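Local coordinates for putative dimetal phosphatase (PDB 2NXF), which probably hydrolyses ADP-ribose and CDP-alcohols such as CDP-choline to nucleoside monophosphates, using a dinuclear metal centre, at residues A[31-36]-A[63-68]; A[98-103]-A[153-158]; A[131-136]-A[206-211]; A[135-138]-A[142-145]. One frame throughout, in Å; residues are numbered along the deposited sequence. Where two conformers were deposited one is given.

Contact 1 of 4, residues A[31-36]-A[63-68]; sequences RYYRGS and DGHNRR. With PO4 (phosphate ion), chain F.
The Tyr33 ring meets Asp63 at its edge, with CE1 3.4 Å from Asp63 OD1 and the carboxylate oxygen near the ring plane; the carbonyl carbon of Arg31 lies over one face, toward the rim. His65 approaches obliquely, its ring plane turned 78° from that of Tyr33. At the edge of the Arg31 guanidinium lie a phosphate ion and a water. NH1 of Arg31 reaches phosphate O2 through a straight but weak bond of 3.4 Å. The water accepts from Arg31 NH1, donates to Asp63 OD1 at 2.6 Å and is bonded to Tyr33 OH as well, tying together groups that do not bond directly. The Asp63 carboxylate, placed anti to its backbone N (chi1 -162°), has its other oxygen, OD2, 2.8 Å from His65 N, a capping bond for helix 65-68. His65 ND1 adds a weak bond to OD2. Asp63 OD1 also accepts from Gln15, a zinc ligand, which makes Asp63 a second-shell residue. Asp63 closes the sequence GDxxD, which contains the GDxx block of the calcineurin-like metallophosphoesterases, with Asp60, the aspartate that bridges the two zinc ions of the site.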
loop_
_atom_site.group_PDB
_atom_site.type_symbol
_atom_site.label_atom_id
_atom_site.label_comp_id
_atom_site.label_asym_id
_atom_site.label_seq_id
_atom_site.Cartn_x
_atom_site.Cartn_y
_atom_site.Cartn_z
ATOM N N ARG A 31 -17.650 -0.599 -8.006
ATOM C CA ARG A 31 -16.760 -1.567 -7.353
ATOM C C ARG A 31 -17.120 -3.000 -7.757
ATOM O O ARG A 31 -18.238 -3.464 -7.535
ATOM C CB ARG A 31 -16.744 -1.351 -5.831
ATOM C CG ARG A 31 -15.940 -0.107 -5.526
ATOM C CD ARG A 31 -15.713 0.197 -4.083
ATOM N NE ARG A 31 -14.990 1.470 -3.985
ATOM C CZ ARG A 31 -14.363 1.902 -2.898
ATOM N NH1 ARG A 31 -14.334 1.161 -1.782
ATOM N NH2 ARG A 31 -13.750 3.077 -2.929
ATOM N N TYR A 32 -16.163 -3.673 -8.393
ATOM C CA TYR A 32 -16.400 -4.942 -9.062
ATOM C C TYR A 32 -15.882 -6.061 -8.157
ATOM O O TYR A 32 -14.825 -6.627 -8.408
ATOM C CB TYR A 32 -15.662 -4.931 -10.402
ATOM C CG TYR A 32 -16.171 -3.859 -11.341
ATOM C CD1 TYR A 32 -17.268 -4.102 -12.150
ATOM C CD2 TYR A 32 -15.551 -2.604 -11.413
ATOM C CE1 TYR A 32 -17.748 -3.123 -13.020
ATOM C CE2 TYR A 32 -16.019 -1.611 -12.282
ATOM C CZ TYR A 32 -17.110 -1.882 -13.075
ATOM O OH TYR A 32 -17.601 -0.929 -13.941
ATOM N N TYR A 33 -16.634 -6.354 -7.093
ATOM C CA TYR A 33 -16.127 -7.188 -5.993
ATOM C C TYR A 33 -15.749 -8.604 -6.442
ATOM O O TYR A 33 -14.662 -9.104 -6.112
ATOM C CB TYR A 33 -17.153 -7.237 -4.836
ATOM C CG TYR A 33 -17.364 -5.880 -4.182
ATOM C CD1 TYR A 33 -16.364 -5.326 -3.329
ATOM C CD2 TYR A 33 -18.530 -5.148 -4.398
ATOM C CE1 TYR A 33 -16.534 -4.083 -2.734
ATOM C CE2 TYR A 33 -18.705 -3.896 -3.775
ATOM C CZ TYR A 33 -17.700 -3.382 -2.966
ATOM O OH TYR A 33 -17.854 -2.149 -2.372
ATOM N N ARG A 34 -16.642 -9.257 -7.177
ATOM C CA ARG A 34 -16.347 -10.626 -7.630
ATOM C C ARG A 34 -15.301 -10.649 -8.741
ATOM O O ARG A 34 -14.436 -11.534 -8.762
ATOM C CB ARG A 34 -17.612 -11.353 -8.067
ATOM C CG ARG A 34 -18.527 -11.687 -6.898
ATOM C CD ARG A 34 -19.691 -12.540 -7.387
ATOM N NE ARG A 34 -20.589 -12.854 -6.281
ATOM C CZ ARG A 34 -21.851 -12.444 -6.179
ATOM N NH1 ARG A 34 -22.406 -11.697 -7.131
ATOM N NH2 ARG A 34 -22.566 -12.795 -5.112
ATOM N N GLY A 35 -15.381 -9.679 -9.658
ATOM C CA GLY A 35 -14.461 -9.597 -10.802
ATOM C C GLY A 35 -13.009 -9.413 -10.398
ATOM O O GLY A 35 -12.096 -9.778 -11.149
ATOM N N SER A 36 -12.791 -8.868 -9.204
ATOM C CA SER A 36 -11.432 -8.643 -8.717
ATOM C C SER A 36 -10.627 -9.935 -8.677
ATOM O O SER A 36 -9.434 -9.921 -8.961
ATOM C CB SER A 36 -11.435 -7.988 -7.341
ATOM O OG SER A 36 -11.995 -8.851 -6.383
ATOM N N ASP A 63 -12.364 -6.895 0.792
ATOM C CA ASP A 63 -13.151 -5.715 1.193
ATOM C C ASP A 63 -13.665 -5.836 2.623
ATOM O O ASP A 63 -13.951 -6.939 3.094
ATOM C CB ASP A 63 -14.338 -5.525 0.249
ATOM C CG ASP A 63 -14.906 -4.129 0.328
ATOM O OD1 ASP A 63 -14.318 -3.210 -0.280
ATOM O OD2 ASP A 63 -15.910 -3.950 1.023
ATOM N N GLY A 64 -13.815 -4.698 3.301
ATOM C CA GLY A 64 -14.444 -4.671 4.616
ATOM C C GLY A 64 -15.881 -5.189 4.615
ATOM O O GLY A 64 -16.399 -5.594 5.660
ATOM N N HIS A 65 -16.541 -5.185 3.454
ATOM C CA HIS A 65 -17.889 -5.776 3.364
ATOM C C HIS A 65 -17.910 -7.244 3.771
ATOM O O HIS A 65 -18.943 -7.762 4.169
ATOM C CB HIS A 65 -18.484 -5.642 1.960
ATOM C CG HIS A 65 -19.123 -4.313 1.704
ATOM N ND1 HIS A 65 -18.578 -3.379 0.852
ATOM C CD2 HIS A 65 -20.248 -3.751 2.205
ATOM C CE1 HIS A 65 -19.356 -2.309 0.816
ATOM N NE2 HIS A 65 -20.373 -2.507 1.633
ATOM N N ASN A 66 -16.775 -7.922 3.647
ATOM C CA ASN A 66 -16.709 -9.317 4.077
ATOM C C ASN A 66 -17.030 -9.480 5.574
ATOM O O ASN A 66 -17.703 -10.431 5.964
ATOM C CB ASN A 66 -15.364 -9.922 3.740
ATOM C CG ASN A 66 -15.182 -10.111 2.238
ATOM O OD1 ASN A 66 -15.930 -10.850 1.612
ATOM N ND2 ASN A 66 -14.208 -9.412 1.656
ATOM N N ARG A 67 -16.544 -8.547 6.389
ATOM C CA ARG A 67 -16.844 -8.540 7.829
ATOM C C ARG A 67 -18.353 -8.442 8.039
ATOM O O ARG A 67 -18.932 -9.167 8.845
ATOM C CB ARG A 67 -16.132 -7.359 8.517
ATOM C CG ARG A 67 -16.521 -7.148 9.986
ATOM C CD ARG A 67 -15.493 -7.739 10.881
ATOM N NE ARG A 67 -15.736 -7.434 12.286
ATOM C CZ ARG A 67 -15.485 -8.284 13.274
ATOM N NH1 ARG A 67 -15.022 -9.498 12.995
ATOM N NH2 ARG A 67 -15.747 -7.942 14.535
ATOM N N ARG A 68 -18.991 -7.549 7.291
ATOM C CA ARG A 68 -20.430 -7.322 7.421
ATOM C C ARG A 68 -21.278 -8.524 6.995
ATOM O O ARG A 68 -22.422 -8.632 7.401
ATOM C CB ARG A 68 -20.849 -6.064 6.650
ATOM C CG ARG A 68 -20.245 -4.766 7.215
ATOM C CD ARG A 68 -20.466 -3.581 6.264
ATOM N NE ARG A 68 -21.876 -3.401 5.929
ATOM C CZ ARG A 68 -22.359 -2.452 5.124
ATOM N NH1 ARG A 68 -21.547 -1.565 4.558
ATOM N NH2 ARG A 68 -23.663 -2.395 4.890
HETATM P P PO4 F . -11.015 2.321 0.169
HETATM O O1 PO4 F . -10.996 3.575 -0.676
HETATM O O2 PO4 F . -12.389 2.154 0.787
HETATM O O3 PO4 F . -10.821 1.068 -0.665
HETATM O O4 PO4 F . -9.939 2.359 1.211
HETATM O O HOH W 1 -15.866 -1.186 -0.885
#

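Contact 2 of 4, residues A[98-103]-A[153-158]; sequences EFYNFS and SVIGRE
Apolar contacts join Ile155 to two consecutive residues of the helix that ends at Asn101. The CD1 methyl of Ile155 comes obliquely to the Tyr100 ring, 3.7 Å from CE1, and CG2 lies a little farther from the same atom. With CG2 anti to the carbonyl carbon and CG1 between N and C (chi1 63°), both branches can reach the tyrosine. The same methyl lies 4.3 Å from Phe99 CB, so it serves two side chains.

Side chain against backbone is the second kind. Phe99 CB rests 3.5 Å from Ile155 O, while CD1 of its ring approaches Gly156 CA to 3.6 Å. A side chain at Gly156 would crowd that ring and collide with Ser153 OG.

Polar bonds hold the loop and the helix separately. Ser153 OG accepts from Gly156 N at 2.9 Å, an ST motif that fixes the turn presenting Ile155 and Gly156. Tyr100 OH is hydrogen-bonded to Asn96 ND2, and Asn96 is a zinc ligand in the GNHE motif, which Glu98 closes; Glu98 itself accepts from the backbone of Asp60 and Ile61.

Around the contact, helix 104-108 packs Arg104 and Leu107 against Phe99, with Arg104 NE also bonded to Gly156 O. The loop 153-158 runs between strand 142-146 and helix 162-174, which sets His164 and Trp168 against Val154.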
loop_
_atom_site.group_PDB
_atom_site.type_symbol
_atom_site.label_atom_id
_atom_site.label_comp_id
_atom_site.label_asym_id
_atom_site.label_seq_id
_atom_site.Cartn_x
_atom_site.Cartn_y
_atom_site.Cartn_z
ATOM N N GLU A 98 -7.912 -4.372 5.425
ATOM C CA GLU A 98 -7.390 -5.413 6.328
ATOM C C GLU A 98 -7.855 -5.159 7.751
ATOM O O GLU A 98 -8.319 -6.093 8.428
ATOM C CB GLU A 98 -5.860 -5.477 6.289
ATOM C CG GLU A 98 -5.299 -6.308 5.124
ATOM C CD GLU A 98 -5.407 -5.616 3.766
ATOM O OE1 GLU A 98 -5.430 -4.376 3.737
ATOM O OE2 GLU A 98 -5.436 -6.334 2.745
ATOM N N PHE A 99 -7.719 -3.913 8.216
ATOM C CA PHE A 99 -8.132 -3.594 9.597
ATOM C C PHE A 99 -9.644 -3.628 9.852
ATOM O O PHE A 99 -10.087 -3.865 10.989
ATOM C CB PHE A 99 -7.505 -2.279 10.068
ATOM C CG PHE A 99 -6.010 -2.307 10.067
ATOM C CD1 PHE A 99 -5.303 -3.053 11.021
ATOM C CD2 PHE A 99 -5.296 -1.627 9.095
ATOM C CE1 PHE A 99 -3.884 -3.077 10.998
ATOM C CE2 PHE A 99 -3.888 -1.656 9.059
ATOM C CZ PHE A 99 -3.189 -2.392 10.016
ATOM N N TYR A 100 -10.431 -3.392 8.808
ATOM C CA TYR A 100 -11.882 -3.526 8.927
ATOM C C TYR A 100 -12.235 -4.989 9.183
ATOM O O TYR A 100 -13.179 -5.278 9.913
ATOM C CB TYR A 100 -12.610 -3.074 7.651
ATOM C CG TYR A 100 -12.429 -1.618 7.272
ATOM C CD1 TYR A 100 -12.170 -0.639 8.236
ATOM C CD2 TYR A 100 -12.551 -1.217 5.941
ATOM C CE1 TYR A 100 -12.004 0.699 7.884
ATOM C CE2 TYR A 100 -12.384 0.112 5.564
ATOM C CZ TYR A 100 -12.098 1.068 6.535
ATOM O OH TYR A 100 -11.906 2.376 6.145
ATOM N N ASN A 101 -11.489 -5.900 8.559
ATOM C CA ASN A 101 -11.759 -7.338 8.700
ATOM C C ASN A 101 -11.127 -8.002 9.912
ATOM O O ASN A 101 -11.721 -8.910 10.479
ATOM C CB ASN A 101 -11.280 -8.089 7.450
ATOM C CG ASN A 101 -12.234 -7.937 6.279
ATOM O OD1 ASN A 101 -13.283 -8.579 6.247
ATOM N ND2 ASN A 101 -11.894 -7.055 5.334
ATOM N N PHE A 102 -9.902 -7.596 10.255
ATOM C CA PHE A 102 -9.080 -8.325 11.233
ATOM C C PHE A 102 -8.394 -7.397 12.216
ATOM O O PHE A 102 -7.997 -6.271 11.867
ATOM C CB PHE A 102 -7.981 -9.138 10.517
ATOM C CG PHE A 102 -8.493 -10.048 9.427
ATOM C CD1 PHE A 102 -9.296 -11.143 9.734
ATOM C CD2 PHE A 102 -8.139 -9.817 8.097
ATOM C CE1 PHE A 102 -9.780 -11.999 8.711
ATOM C CE2 PHE A 102 -8.610 -10.657 7.064
ATOM C CZ PHE A 102 -9.415 -11.753 7.379
ATOM N N SER A 103 -8.203 -7.895 13.435
ATOM C CA SER A 103 -7.363 -7.221 14.432
ATOM C C SER A 103 -5.892 -7.413 14.064
ATOM O O SER A 103 -5.572 -8.257 13.216
ATOM C CB SER A 103 -7.626 -7.826 15.808
ATOM O OG SER A 103 -7.145 -9.169 15.847
ATOM N N SER A 153 -3.526 5.118 13.915
ATOM C CA SER A 153 -4.863 5.055 13.329
ATOM C C SER A 153 -5.849 4.753 14.432
ATOM O O SER A 153 -5.462 4.323 15.528
ATOM C CB SER A 153 -4.943 3.954 12.263
ATOM O OG SER A 153 -4.821 2.649 12.837
ATOM N N VAL A 154 -7.126 4.999 14.159
ATOM C CA VAL A 154 -8.144 4.549 15.096
ATOM C C VAL A 154 -8.696 3.182 14.689
ATOM O O VAL A 154 -9.253 2.471 15.516
ATOM C CB VAL A 154 -9.274 5.583 15.298
ATOM C CG1 VAL A 154 -8.736 6.830 15.983
ATOM C CG2 VAL A 154 -9.945 5.927 13.972
ATOM N N ILE A 155 -8.520 2.818 13.416
ATOM C CA ILE A 155 -9.093 1.569 12.910
ATOM C C ILE A 155 -8.151 0.369 13.091
ATOM O O ILE A 155 -8.610 -0.793 13.082
ATOM C CB ILE A 155 -9.534 1.675 11.431
ATOM C CG1 ILE A 155 -8.323 1.954 10.513
ATOM C CG2 ILE A 155 -10.666 2.687 11.265
ATOM C CD1 ILE A 155 -8.650 1.768 9.055
ATOM N N GLY A 156 -6.863 0.656 13.275
ATOM C CA GLY A 156 -5.833 -0.382 13.410
ATOM C C GLY A 156 -5.139 -0.457 14.763
ATOM O O GLY A 156 -4.067 -1.066 14.893
ATOM N N ARG A 157 -5.732 0.179 15.766
ATOM C CA ARG A 157 -5.217 0.120 17.140
ATOM C C ARG A 157 -6.385 -0.124 18.108
ATOM O O ARG A 157 -7.523 0.217 17.797
ATOM C CB ARG A 157 -4.493 1.428 17.476
ATOM C CG ARG A 157 -3.189 1.677 16.693
ATOM C CD ARG A 157 -2.120 0.621 17.033
ATOM N NE ARG A 157 -0.887 0.818 16.265
ATOM C CZ ARG A 157 0.128 -0.041 16.251
ATOM N NH1 ARG A 157 0.045 -1.197 16.925
ATOM N NH2 ARG A 157 1.218 0.249 15.544
ATOM N N GLU A 158 -6.097 -0.726 19.262
ATOM C CA GLU A 158 -7.120 -1.114 20.242
ATOM C C GLU A 158 -7.566 0.084 21.059
ATOM O O GLU A 158 -6.740 0.868 21.524
ATOM C CB GLU A 158 -6.574 -2.174 21.210
ATOM C CG GLU A 158 -6.168 -3.504 20.584
ATOM C CD GLU A 158 -5.460 -4.444 21.575
ATOM O OE1 GLU A 158 -5.765 -4.394 22.789
ATOM O OE2 GLU A 158 -4.596 -5.241 21.124
#

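Contact 3 of 4, residues A[131-136]-A[206-211]; sequences IYAYEF and LQWLDA
The backbones of strand 134-136 and helix 206-211 stay well apart, the nearest CA atoms, those of Glu135 and Leu209, being 9.1 Å from each other. Trp208 spans the interval alone. Its CG stands anti to the backbone N (chi1 167°), which sends the indole away from the helix and lays its six-membered ring along the strand. Three successive ring atoms then meet three successive residues, each obliquely. CZ3 touches the methyl of Ala133, with CB 3.7 Å away; CH2 comes 3.6 Å from Tyr134 N; and CZ2 lies 3.5 Å from Glu135 CG. The peptide between Tyr134 and Glu135 sits at the indole edge, its carbon and nitrogen in the ring plane.

Chi1 of Glu135 (52°) sets CG between the backbone N and the carbonyl carbon, beside the indole; the bend at chi2 then carries the carboxylate off, its plane 44° from the ring. The polar ends converge elsewhere: Trp208 NE1 and Glu135 OE1 are both bonded to Ser124 OG of the edge strand 124-125. With an alanine in place of Trp208, a gap would probably open between strand and helix, and Ser124 OG would lose its bond from NE1.

Tyr134 points to the other side of the strand, where its OH bonds to His91. Helix 203-219 thus lies along one face of the seven-stranded sheet, Trp208 and Leu209 also packing on Val145 of strand 142-146, and Leu209 on Val251 of helix 245-253.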
loop_
_atom_site.group_PDB
_atom_site.type_symbol
_atom_site.label_atom_id
_atom_site.label_comp_id
_atom_site.label_asym_id
_atom_site.label_seq_id
_atom_site.Cartn_x
_atom_site.Cartn_y
_atom_site.Cartn_z
ATOM N N ILE A 131 4.517 -2.867 15.203
ATOM C CA ILE A 131 4.368 -2.084 13.963
ATOM C C ILE A 131 4.670 -3.058 12.829
ATOM O O ILE A 131 5.680 -3.758 12.869
ATOM C CB ILE A 131 5.366 -0.877 13.923
ATOM C CG1 ILE A 131 5.122 0.040 15.137
ATOM C CG2 ILE A 131 5.243 -0.072 12.616
ATOM C CD1 ILE A 131 6.307 1.029 15.402
ATOM N N TYR A 132 3.781 -3.117 11.834
ATOM C CA TYR A 132 3.951 -4.076 10.749
ATOM C C TYR A 132 4.740 -3.402 9.624
ATOM O O TYR A 132 4.184 -2.909 8.638
ATOM C CB TYR A 132 2.591 -4.602 10.250
ATOM C CG TYR A 132 2.773 -5.585 9.121
ATOM C CD1 TYR A 132 3.376 -6.824 9.340
ATOM C CD2 TYR A 132 2.332 -5.266 7.821
ATOM C CE1 TYR A 132 3.590 -7.729 8.275
ATOM C CE2 TYR A 132 2.515 -6.162 6.766
ATOM C CZ TYR A 132 3.132 -7.375 6.991
ATOM O OH TYR A 132 3.326 -8.257 5.956
ATOM N N ALA A 133 6.054 -3.366 9.813
ATOM C CA ALA A 133 6.964 -2.762 8.862
ATOM C C ALA A 133 8.218 -3.591 8.866
ATOM O O ALA A 133 8.670 -4.080 9.929
ATOM C CB ALA A 133 7.296 -1.332 9.282
ATOM N N TYR A 134 8.800 -3.738 7.681
ATOM C CA TYR A 134 10.024 -4.533 7.565
ATOM C C TYR A 134 10.781 -4.169 6.321
ATOM O O TYR A 134 10.238 -3.511 5.445
ATOM C CB TYR A 134 9.731 -6.030 7.607
ATOM C CG TYR A 134 8.917 -6.621 6.453
ATOM C CD1 TYR A 134 9.562 -7.291 5.403
ATOM C CD2 TYR A 134 7.511 -6.560 6.442
ATOM C CE1 TYR A 134 8.849 -7.888 4.367
ATOM C CE2 TYR A 134 6.785 -7.161 5.385
ATOM C CZ TYR A 134 7.464 -7.814 4.362
ATOM O OH TYR A 134 6.769 -8.429 3.326
ATOM N N GLU A 135 12.050 -4.570 6.283
ATOM C CA GLU A 135 12.893 -4.266 5.139
ATOM C C GLU A 135 13.797 -5.452 4.869
ATOM O O GLU A 135 14.159 -6.187 5.793
ATOM C CB GLU A 135 13.704 -2.978 5.381
ATOM C CG GLU A 135 14.508 -2.944 6.693
ATOM C CD GLU A 135 15.956 -3.371 6.558
ATOM O OE1 GLU A 135 16.667 -3.363 7.607
ATOM O OE2 GLU A 135 16.389 -3.736 5.429
ATOM N N PHE A 136 14.137 -5.633 3.593
ATOM C CA PHE A 136 15.021 -6.714 3.182
ATOM C C PHE A 136 15.652 -6.367 1.855
ATOM O O PHE A 136 15.147 -5.480 1.127
ATOM C CB PHE A 136 14.213 -8.021 3.070
ATOM C CG PHE A 136 13.145 -7.995 2.003
ATOM C CD1 PHE A 136 13.355 -8.614 0.770
ATOM C CD2 PHE A 136 11.913 -7.383 2.244
ATOM C CE1 PHE A 136 12.353 -8.590 -0.205
ATOM C CE2 PHE A 136 10.916 -7.362 1.272
ATOM C CZ PHE A 136 11.150 -7.961 0.048
ATOM N N LEU A 206 9.143 6.260 11.768
ATOM C CA LEU A 206 9.897 7.195 10.907
ATOM C C LEU A 206 11.388 7.191 11.214
ATOM O O LEU A 206 12.220 7.335 10.304
ATOM C CB LEU A 206 9.369 8.627 11.051
ATOM C CG LEU A 206 7.946 8.808 10.522
ATOM C CD1 LEU A 206 7.377 10.143 11.089
ATOM C CD2 LEU A 206 7.899 8.793 9.021
ATOM N N GLN A 207 11.731 7.066 12.499
ATOM C CA GLN A 207 13.134 7.015 12.921
ATOM C C GLN A 207 13.805 5.774 12.331
ATOM O O GLN A 207 14.952 5.827 11.875
ATOM C CB GLN A 207 13.237 7.064 14.451
ATOM C CG GLN A 207 12.973 8.482 14.986
ATOM C CD GLN A 207 13.025 8.607 16.505
ATOM O OE1 GLN A 207 12.777 7.641 17.238
ATOM N NE2 GLN A 207 13.330 9.811 16.985
ATOM N N TRP A 208 13.075 4.659 12.312
ATOM C CA TRP A 208 13.598 3.439 11.705
ATOM C C TRP A 208 13.758 3.574 10.177
ATOM O O TRP A 208 14.802 3.222 9.621
ATOM C CB TRP A 208 12.702 2.252 12.075
ATOM C CG TRP A 208 12.907 0.971 11.297
ATOM C CD1 TRP A 208 13.826 -0.029 11.545
ATOM C CD2 TRP A 208 12.128 0.524 10.180
ATOM N NE1 TRP A 208 13.670 -1.055 10.633
ATOM C CE2 TRP A 208 12.633 -0.741 9.788
ATOM C CE3 TRP A 208 11.049 1.075 9.470
ATOM C CZ2 TRP A 208 12.108 -1.454 8.715
ATOM C CZ3 TRP A 208 10.516 0.359 8.389
ATOM C CH2 TRP A 208 11.046 -0.894 8.030
ATOM N N LEU A 209 12.736 4.088 9.508
ATOM C CA LEU A 209 12.835 4.329 8.063
ATOM C C LEU A 209 14.056 5.226 7.768
ATOM O O LEU A 209 14.871 4.938 6.887
ATOM C CB LEU A 209 11.568 5.042 7.584
ATOM C CG LEU A 209 11.637 5.499 6.116
ATOM C CD1 LEU A 209 11.864 4.324 5.153
ATOM C CD2 LEU A 209 10.322 6.266 5.794
ATOM N N ASP A 210 14.181 6.314 8.520
ATOM C CA ASP A 210 15.309 7.234 8.332
ATOM C C ASP A 210 16.666 6.525 8.501
ATOM O O ASP A 210 17.604 6.772 7.738
ATOM C CB ASP A 210 15.192 8.421 9.290
ATOM C CG ASP A 210 16.254 9.453 9.046
ATOM O OD1 ASP A 210 16.287 10.043 7.942
ATOM O OD2 ASP A 210 17.098 9.640 9.939
ATOM N N ALA A 211 16.747 5.629 9.487
ATOM C CA ALA A 211 17.977 4.850 9.737
ATOM C C ALA A 211 18.275 3.891 8.594
ATOM O O ALA A 211 19.421 3.800 8.138
ATOM C CB ALA A 211 17.859 4.079 11.056
#

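Contact 4 of 4, residues A[135-138]-A[142-145]; sequences EFSP and FRFV
Glu135 and Arg143 cross with their flat groups steeply inclined, the carboxylate and guanidinium planes 70° apart, and form a salt bridge in which Arg143 NH1 donates to Glu135 OE2 at 2.7 Å. The arginine reaches it by bending at chi3 (-57°), which also lays one face of the guanidinium over Ser137 CB. On the other side of the sheet Phe136 and Phe144 meet obliquely, their planes inclined by 64°: Phe144 CB sits over the Phe136 face in a CH-pi contact, and Phe136 CZ comes 3.5 Å from Phe144 CD2. The pair belongs to a beta hairpin of strands 134-139 and 142-146. Phe136 and Phe144 are a hydrogen-bonded pair of it, with N-to-O distances of 3.0 Å from Phe136 N to Phe144 O and 2.8 Å from Phe144 N to Phe136 O, while Glu135 and Val145 form a non-hydrogen-bonded pair. A leucine in place of Arg143 would probably leave the carboxylate of Glu135 without its charged mate and Glu221, the second partner, without its bridge. Pro138 CG lies over the Phe144 face, 3.9 Å from the ring centroid, and Phe8 of strand 6-11, in the six-stranded sheet, meets Phe144 edge-to-face. Near the turn, Ser137 OG donates to Phe142 O at 2.7 Å.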
loop_
_atom_site.group_PDB
_atom_site.type_symbol
_atom_site.label_atom_id
_atom_site.label_comp_id
_atom_site.label_asym_id
_atom_site.label_seq_id
_atom_site.Cartn_x
_atom_site.Cartn_y
_atom_site.Cartn_z
ATOM N N GLU A 135 12.050 -4.570 6.283
ATOM C CA GLU A 135 12.893 -4.266 5.139
ATOM C C GLU A 135 13.797 -5.452 4.869
ATOM O O GLU A 135 14.159 -6.187 5.793
ATOM C CB GLU A 135 13.704 -2.978 5.381
ATOM C CG GLU A 135 14.508 -2.944 6.693
ATOM C CD GLU A 135 15.956 -3.371 6.558
ATOM O OE1 GLU A 135 16.667 -3.363 7.607
ATOM O OE2 GLU A 135 16.389 -3.736 5.429
ATOM N N PHE A 136 14.137 -5.633 3.593
ATOM C CA PHE A 136 15.021 -6.714 3.182
ATOM C C PHE A 136 15.652 -6.367 1.855
ATOM O O PHE A 136 15.147 -5.480 1.127
ATOM C CB PHE A 136 14.213 -8.021 3.070
ATOM C CG PHE A 136 13.145 -7.995 2.003
ATOM C CD1 PHE A 136 13.355 -8.614 0.770
ATOM C CD2 PHE A 136 11.913 -7.383 2.244
ATOM C CE1 PHE A 136 12.353 -8.590 -0.205
ATOM C CE2 PHE A 136 10.916 -7.362 1.272
ATOM C CZ PHE A 136 11.150 -7.961 0.048
ATOM N N SER A 137 16.733 -7.079 1.518
ATOM C CA SER A 137 17.336 -6.898 0.219
ATOM C C SER A 137 17.024 -8.103 -0.670
ATOM O O SER A 137 17.511 -9.190 -0.404
ATOM C CB SER A 137 18.845 -6.705 0.356
ATOM O OG SER A 137 19.433 -6.627 -0.929
ATOM N N PRO A 138 16.232 -7.898 -1.738
ATOM C CA PRO A 138 15.862 -8.970 -2.667
ATOM C C PRO A 138 16.958 -9.309 -3.683
ATOM O O PRO A 138 16.928 -10.388 -4.294
ATOM C CB PRO A 138 14.654 -8.375 -3.396
ATOM C CG PRO A 138 14.935 -6.894 -3.429
ATOM C CD PRO A 138 15.618 -6.606 -2.109
ATOM N N PHE A 142 19.904 -3.428 -3.973
ATOM C CA PHE A 142 18.491 -3.019 -3.847
ATOM C C PHE A 142 17.923 -3.372 -2.503
ATOM O O PHE A 142 18.321 -4.380 -1.889
ATOM C CB PHE A 142 17.627 -3.642 -4.952
ATOM C CG PHE A 142 17.970 -3.132 -6.312
ATOM C CD1 PHE A 142 17.432 -1.933 -6.758
ATOM C CD2 PHE A 142 18.866 -3.823 -7.134
ATOM C CE1 PHE A 142 17.778 -1.423 -8.009
ATOM C CE2 PHE A 142 19.206 -3.327 -8.400
ATOM C CZ PHE A 142 18.661 -2.128 -8.829
ATOM N N ARG A 143 17.002 -2.533 -2.034
ATOM C CA ARG A 143 16.384 -2.771 -0.734
ATOM C C ARG A 143 14.907 -2.442 -0.841
ATOM O O ARG A 143 14.558 -1.452 -1.473
ATOM C CB ARG A 143 17.056 -1.945 0.362
ATOM C CG ARG A 143 16.550 -2.383 1.768
ATOM C CD ARG A 143 17.519 -2.038 2.845
ATOM N NE ARG A 143 18.815 -2.644 2.582
ATOM C CZ ARG A 143 19.195 -3.841 3.027
ATOM N NH1 ARG A 143 18.385 -4.576 3.792
ATOM N NH2 ARG A 143 20.388 -4.292 2.717
ATOM N N PHE A 144 14.060 -3.308 -0.276
ATOM C CA PHE A 144 12.608 -3.070 -0.188
ATOM C C PHE A 144 12.262 -2.731 1.242
ATOM O O PHE A 144 12.766 -3.368 2.179
ATOM C CB PHE A 144 11.814 -4.342 -0.548
ATOM C CG PHE A 144 11.679 -4.612 -2.031
ATOM C CD1 PHE A 144 12.512 -4.012 -2.961
ATOM C CD2 PHE A 144 10.716 -5.515 -2.486
ATOM C CE1 PHE A 144 12.360 -4.299 -4.351
ATOM C CE2 PHE A 144 10.566 -5.794 -3.853
ATOM C CZ PHE A 144 11.376 -5.185 -4.772
ATOM N N VAL A 145 11.363 -1.763 1.415
ATOM C CA VAL A 145 10.892 -1.380 2.741
ATOM C C VAL A 145 9.371 -1.364 2.658
ATOM O O VAL A 145 8.807 -0.705 1.772
ATOM C CB VAL A 145 11.398 0.033 3.146
ATOM C CG1 VAL A 145 10.862 0.428 4.535
ATOM C CG2 VAL A 145 12.946 0.101 3.128
#

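Overall arrangement
Along the chain contact 1 closes before contact 2 opens, contacts 2 and 3 interleave, and contact 4 is nested within the loop that contact 2 closes. Contacts 1 and 2 have centres about 17 Å apart and touch at Asp63 and Asn101; both lie beside the dinuclear zinc site, and one segment of each, 63-68 and 98-103, follows strand 54-57 or 89-92 of the six-stranded sheet. Contacts 3 and 4 share strand 134-139 of the seven-stranded sheet, with centres about 11 Å apart. Contacts 1 and 3 lie on opposite sides of the chain's centre, about 30 Å between centres. One pair thus adjoins the metal site and the other joins the hairpin to helix 203-219.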